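Local atomic coordinates of Poly(A) RNA polymerase GLD2 (Rattus norvegicus, PDB entry 6LBK), a protein that is a poly(A) RNA polymerase that probably adds successive AMP units from ATP to the 3' ends of selected cytoplasmic mRNAs, and single nucleotides to certain microRNAs. Residues Y195-I207 with P273-L287. The protein carries 1 engineered substitution. Residues are numbered along the deposited sequence; the frame is centred on the assembly and turned at random.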
# COMPACT_ATOMS: atom_id res chain seq x y z
N TYR A 195 -12.65 -2.59 0.93
CA TYR A 195 -14.04 -2.49 1.36
C TYR A 195 -14.81 -3.80 1.13
O TYR A 195 -16.03 -3.83 1.31
CB TYR A 195 -14.71 -1.30 0.68
CG TYR A 195 -14.10 0.02 1.11
CD1 TYR A 195 -14.56 0.69 2.25
CD2 TYR A 195 -13.04 0.59 0.41
CE1 TYR A 195 -13.99 1.89 2.66
CE2 TYR A 195 -12.46 1.79 0.80
CZ TYR A 195 -12.94 2.44 1.92
OH TYR A 195 -12.35 3.63 2.30
N LEU A 196 -14.11 -4.88 0.76
CA LEU A 196 -14.77 -6.17 0.55
C LEU A 196 -15.16 -6.81 1.88
O LEU A 196 -16.10 -7.61 1.94
CB LEU A 196 -13.87 -7.10 -0.27
CG LEU A 196 -14.51 -8.16 -1.18
CD1 LEU A 196 -15.18 -7.50 -2.38
CD2 LEU A 196 -13.51 -9.23 -1.65
N GLU A 197 -14.45 -6.47 2.96
CA GLU A 197 -14.76 -6.95 4.29
C GLU A 197 -14.25 -5.99 5.35
O GLU A 197 -13.16 -5.42 5.21
CB GLU A 197 -14.17 -8.33 4.50
CG GLU A 197 -14.37 -8.82 5.85
CD GLU A 197 -13.94 -10.21 5.89
OE1 GLU A 197 -13.81 -10.77 4.78
OE2 GLU A 197 -13.70 -10.74 7.00
N ASN A 198 -15.02 -5.85 6.43
CA ASN A 198 -14.81 -4.78 7.42
C ASN A 198 -13.54 -4.94 8.24
O ASN A 198 -13.15 -3.96 8.89
CB ASN A 198 -16.01 -4.68 8.36
CG ASN A 198 -16.52 -6.04 8.84
OD1 ASN A 198 -15.74 -6.96 9.06
ND2 ASN A 198 -17.83 -6.14 9.05
N ARG A 199 -12.90 -6.11 8.24
CA ARG A 199 -11.68 -6.32 9.00
C ARG A 199 -10.42 -6.00 8.22
O ARG A 199 -9.36 -5.84 8.83
CB ARG A 199 -11.59 -7.78 9.51
CG ARG A 199 -12.57 -8.10 10.61
CD ARG A 199 -12.61 -9.58 10.92
NE ARG A 199 -13.35 -10.29 9.87
CZ ARG A 199 -13.56 -11.60 9.83
NH1 ARG A 199 -13.10 -12.39 10.79
NH2 ARG A 199 -14.25 -12.12 8.82
N VAL A 200 -10.50 -5.94 6.89
CA VAL A 200 -9.28 -5.76 6.10
C VAL A 200 -8.63 -4.43 6.42
O VAL A 200 -7.41 -4.35 6.58
CB VAL A 200 -9.58 -5.90 4.60
CG1 VAL A 200 -8.34 -5.59 3.81
CG2 VAL A 200 -10.10 -7.32 4.27
N ARG A 201 -9.42 -3.35 6.53
CA ARG A 201 -8.82 -2.03 6.73
C ARG A 201 -8.26 -1.85 8.14
O ARG A 201 -7.12 -1.36 8.26
CB ARG A 201 -9.82 -0.93 6.36
CG ARG A 201 -9.90 -0.70 4.83
CD ARG A 201 -11.04 0.26 4.42
NE ARG A 201 -10.71 1.65 4.73
CZ ARG A 201 -11.39 2.42 5.57
NH1 ARG A 201 -12.46 1.96 6.19
NH2 ARG A 201 -11.00 3.67 5.80
N PRO A 202 -8.96 -2.21 9.23
CA PRO A 202 -8.33 -2.11 10.56
C PRO A 202 -7.05 -2.93 10.69
O PRO A 202 -6.06 -2.47 11.28
CB PRO A 202 -9.42 -2.61 11.52
CG PRO A 202 -10.70 -2.34 10.80
CD PRO A 202 -10.39 -2.58 9.35
N LEU A 203 -7.05 -4.13 10.13
CA LEU A 203 -5.87 -4.98 10.24
C LEU A 203 -4.71 -4.38 9.48
O LEU A 203 -3.59 -4.29 9.98
CB LEU A 203 -6.18 -6.37 9.70
CG LEU A 203 -5.03 -7.31 10.05
CD1 LEU A 203 -5.18 -7.74 11.57
CD2 LEU A 203 -4.88 -8.51 9.11
N VAL A 204 -4.97 -3.95 8.24
CA VAL A 204 -3.91 -3.38 7.43
C VAL A 204 -3.33 -2.14 8.11
O VAL A 204 -2.12 -1.93 8.12
CB VAL A 204 -4.42 -3.09 6.02
CG1 VAL A 204 -3.58 -2.02 5.34
CG2 VAL A 204 -4.46 -4.40 5.17
N LEU A 205 -4.19 -1.32 8.73
CA LEU A 205 -3.71 -0.08 9.31
C LEU A 205 -2.83 -0.35 10.53
O LEU A 205 -1.74 0.23 10.67
CB LEU A 205 -4.89 0.84 9.66
CG LEU A 205 -4.75 2.27 10.21
CD1 LEU A 205 -3.97 2.42 11.53
CD2 LEU A 205 -4.17 3.15 9.12
N VAL A 206 -3.30 -1.21 11.45
CA VAL A 206 -2.48 -1.49 12.63
C VAL A 206 -1.16 -2.13 12.21
O VAL A 206 -0.11 -1.87 12.80
CB VAL A 206 -3.23 -2.39 13.63
CG1 VAL A 206 -3.46 -3.81 13.05
CG2 VAL A 206 -2.47 -2.45 14.93
N ILE A 207 -1.19 -2.93 11.14
CA ILE A 207 0.01 -3.59 10.66
C ILE A 207 0.97 -2.60 10.01
O ILE A 207 2.20 -2.69 10.21
CB ILE A 207 -0.43 -4.73 9.73
CG1 ILE A 207 -1.03 -5.86 10.59
CG2 ILE A 207 0.72 -5.18 8.89
CD1 ILE A 207 -1.55 -7.06 9.80
N PRO A 273 -19.40 -7.08 -5.54
CA PRO A 273 -20.19 -7.19 -4.30
C PRO A 273 -19.33 -7.57 -3.10
O PRO A 273 -18.20 -8.04 -3.27
CB PRO A 273 -21.20 -8.29 -4.63
CG PRO A 273 -20.49 -9.15 -5.62
CD PRO A 273 -19.62 -8.23 -6.44
N PRO A 274 -19.84 -7.39 -1.87
CA PRO A 274 -19.05 -7.72 -0.68
C PRO A 274 -18.88 -9.22 -0.50
O PRO A 274 -19.66 -10.03 -1.02
CB PRO A 274 -19.87 -7.13 0.48
CG PRO A 274 -20.83 -6.22 -0.14
CD PRO A 274 -21.13 -6.80 -1.49
N TYR A 275 -17.86 -9.57 0.28
CA TYR A 275 -17.49 -10.96 0.52
C TYR A 275 -17.94 -11.37 1.91
O TYR A 275 -17.60 -10.72 2.90
CB TYR A 275 -15.98 -11.16 0.38
CG TYR A 275 -15.56 -12.61 0.27
CD1 TYR A 275 -15.86 -13.36 -0.87
CD2 TYR A 275 -14.85 -13.24 1.29
CE1 TYR A 275 -15.48 -14.69 -0.99
CE2 TYR A 275 -14.47 -14.58 1.19
CZ TYR A 275 -14.79 -15.30 0.04
OH TYR A 275 -14.41 -16.63 -0.08
N LEU A 276 -18.74 -12.43 1.98
CA LEU A 276 -19.12 -13.05 3.24
C LEU A 276 -18.31 -14.32 3.38
O LEU A 276 -18.40 -15.22 2.54
CB LEU A 276 -20.62 -13.33 3.26
CG LEU A 276 -21.49 -12.09 3.03
CD1 LEU A 276 -22.99 -12.44 2.96
CD2 LEU A 276 -21.22 -11.04 4.11
N SER A 277 -17.50 -14.40 4.43
CA SER A 277 -16.61 -15.52 4.67
C SER A 277 -17.04 -16.28 5.91
O SER A 277 -17.76 -15.74 6.77
CB SER A 277 -15.17 -15.05 4.81
OG SER A 277 -14.98 -14.32 6.01
N LYS A 278 -16.66 -17.56 5.99
CA LYS A 278 -17.04 -18.36 7.15
C LYS A 278 -16.18 -18.08 8.38
O LYS A 278 -16.60 -18.41 9.49
CB LYS A 278 -16.96 -19.86 6.80
CG LYS A 278 -17.81 -20.32 5.62
CD LYS A 278 -17.70 -21.83 5.42
CE LYS A 278 -18.43 -22.28 4.15
NZ LYS A 278 -18.38 -23.76 3.96
N ASN A 279 -14.99 -17.49 8.21
CA ASN A 279 -14.06 -17.30 9.32
C ASN A 279 -14.60 -16.29 10.34
O ASN A 279 -14.87 -15.14 9.98
CB ASN A 279 -12.71 -16.82 8.81
CG ASN A 279 -11.74 -16.55 9.94
OD1 ASN A 279 -11.78 -15.49 10.54
ND2 ASN A 279 -10.86 -17.50 10.22
N GLU A 280 -14.68 -16.70 11.61
CA GLU A 280 -15.10 -15.80 12.68
C GLU A 280 -13.95 -15.25 13.52
O GLU A 280 -14.20 -14.68 14.58
CB GLU A 280 -16.09 -16.51 13.61
CG GLU A 280 -17.35 -17.07 12.97
CD GLU A 280 -18.34 -17.61 14.00
OE1 GLU A 280 -17.90 -18.05 15.08
OE2 GLU A 280 -19.56 -17.59 13.73
N SER A 281 -12.70 -15.35 13.06
CA SER A 281 -11.59 -14.80 13.84
C SER A 281 -11.76 -13.29 14.03
O SER A 281 -11.97 -12.56 13.06
CB SER A 281 -10.25 -15.06 13.14
OG SER A 281 -10.07 -16.41 12.74
N SER A 282 -11.65 -12.83 15.28
CA SER A 282 -11.71 -11.40 15.56
C SER A 282 -10.40 -10.71 15.16
O SER A 282 -9.45 -11.35 14.70
CB SER A 282 -12.05 -11.15 17.02
OG SER A 282 -11.05 -11.66 17.85
N LEU A 283 -10.37 -9.38 15.30
CA LEU A 283 -9.22 -8.59 14.85
C LEU A 283 -7.94 -8.96 15.61
O LEU A 283 -6.85 -8.98 15.02
CB LEU A 283 -9.48 -7.09 15.03
CG LEU A 283 -10.37 -6.36 14.00
CD1 LEU A 283 -10.49 -4.88 14.41
CD2 LEU A 283 -9.91 -6.53 12.56
N GLY A 284 -8.05 -9.22 16.92
CA GLY A 284 -6.87 -9.59 17.70
C GLY A 284 -6.38 -10.99 17.38
O GLY A 284 -5.17 -11.22 17.27
N ASP A 285 -7.31 -11.93 17.18
CA ASP A 285 -6.97 -13.26 16.69
C ASP A 285 -6.25 -13.18 15.34
O ASP A 285 -5.23 -13.85 15.13
CB ASP A 285 -8.23 -14.14 16.56
CG ASP A 285 -8.78 -14.63 17.92
OD1 ASP A 285 -8.01 -14.68 18.92
OD2 ASP A 285 -9.99 -14.97 17.99
N LEU A 286 -6.73 -12.32 14.44
CA LEU A 286 -6.13 -12.22 13.11
C LEU A 286 -4.78 -11.51 13.14
O LEU A 286 -3.87 -11.90 12.41
CB LEU A 286 -7.08 -11.51 12.17
CG LEU A 286 -8.29 -12.36 11.81
CD1 LEU A 286 -9.40 -11.46 11.28
CD2 LEU A 286 -7.88 -13.43 10.79
N LEU A 287 -4.62 -10.48 13.97
CA LEU A 287 -3.30 -9.84 14.05
C LEU A 287 -2.27 -10.81 14.64
O LEU A 287 -1.12 -10.87 14.16
CB LEU A 287 -3.38 -8.55 14.86
CG LEU A 287 -2.05 -7.84 15.19
CD1 LEU A 287 -1.28 -7.37 13.98
CD2 LEU A 287 -2.19 -6.72 16.28
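The guanidinium of Arg199 offers its edge to the bend at 277-281: the carbonyl oxygens of Ser281 and Asn279 and the hydroxyl of Ser277 all lie near its plane, while Leu286 CD1 approaches obliquely. Arg199 NH1 donates to Ser281 O at 2.5 Å, almost exactly in the guanidinium plane, and Arg199 NH2 to Asn279 O at 3.3 Å. A bend in the Arg199 chain at chi3 (-75°) turns the group to this edge-on pose. At the NH2 end the carboxylate of Glu197 makes a salt bridge, modelled improbably short and so doubtful in detail. In the partner segment, Asn279 forms an Asx turn, OD1 accepting from Ser281 N at 2.7 Å, which probably helps shape the bend that presents the two carbonyls. A leucine in place of Arg199 would probably leave those carbonyls without their donors and Glu197 without its counter-charge. At the edge of the Tyr275 ring lies Glu197 OE1, 4.4 Å from CD2; Leu196 CD2 approaches the ring obliquely. Tyr275 CB packs on Leu196 CG, beside a nearly straight bond from Tyr275 N to Leu196 O (3.1 Å, 169°). Further along, Leu283 CD2 lies against the aliphatic part of Arg199, and Leu283 CD1 meets Pro202 CB at 3.8 Å. Leu203 CD1 rests on the backbone and CB of Leu287, whose CD1 slides past Ile207 CG1 at 3.7 Å. The contact thus joins the first turns of helices 200-213 and 283-297, whose segments 200-207 and 283-287 cross at -50°, in the helical part of the polymerase, with helix 51-63 packing on Pro202 and Leu283 and helix 226-239 on Val200 and Leu203.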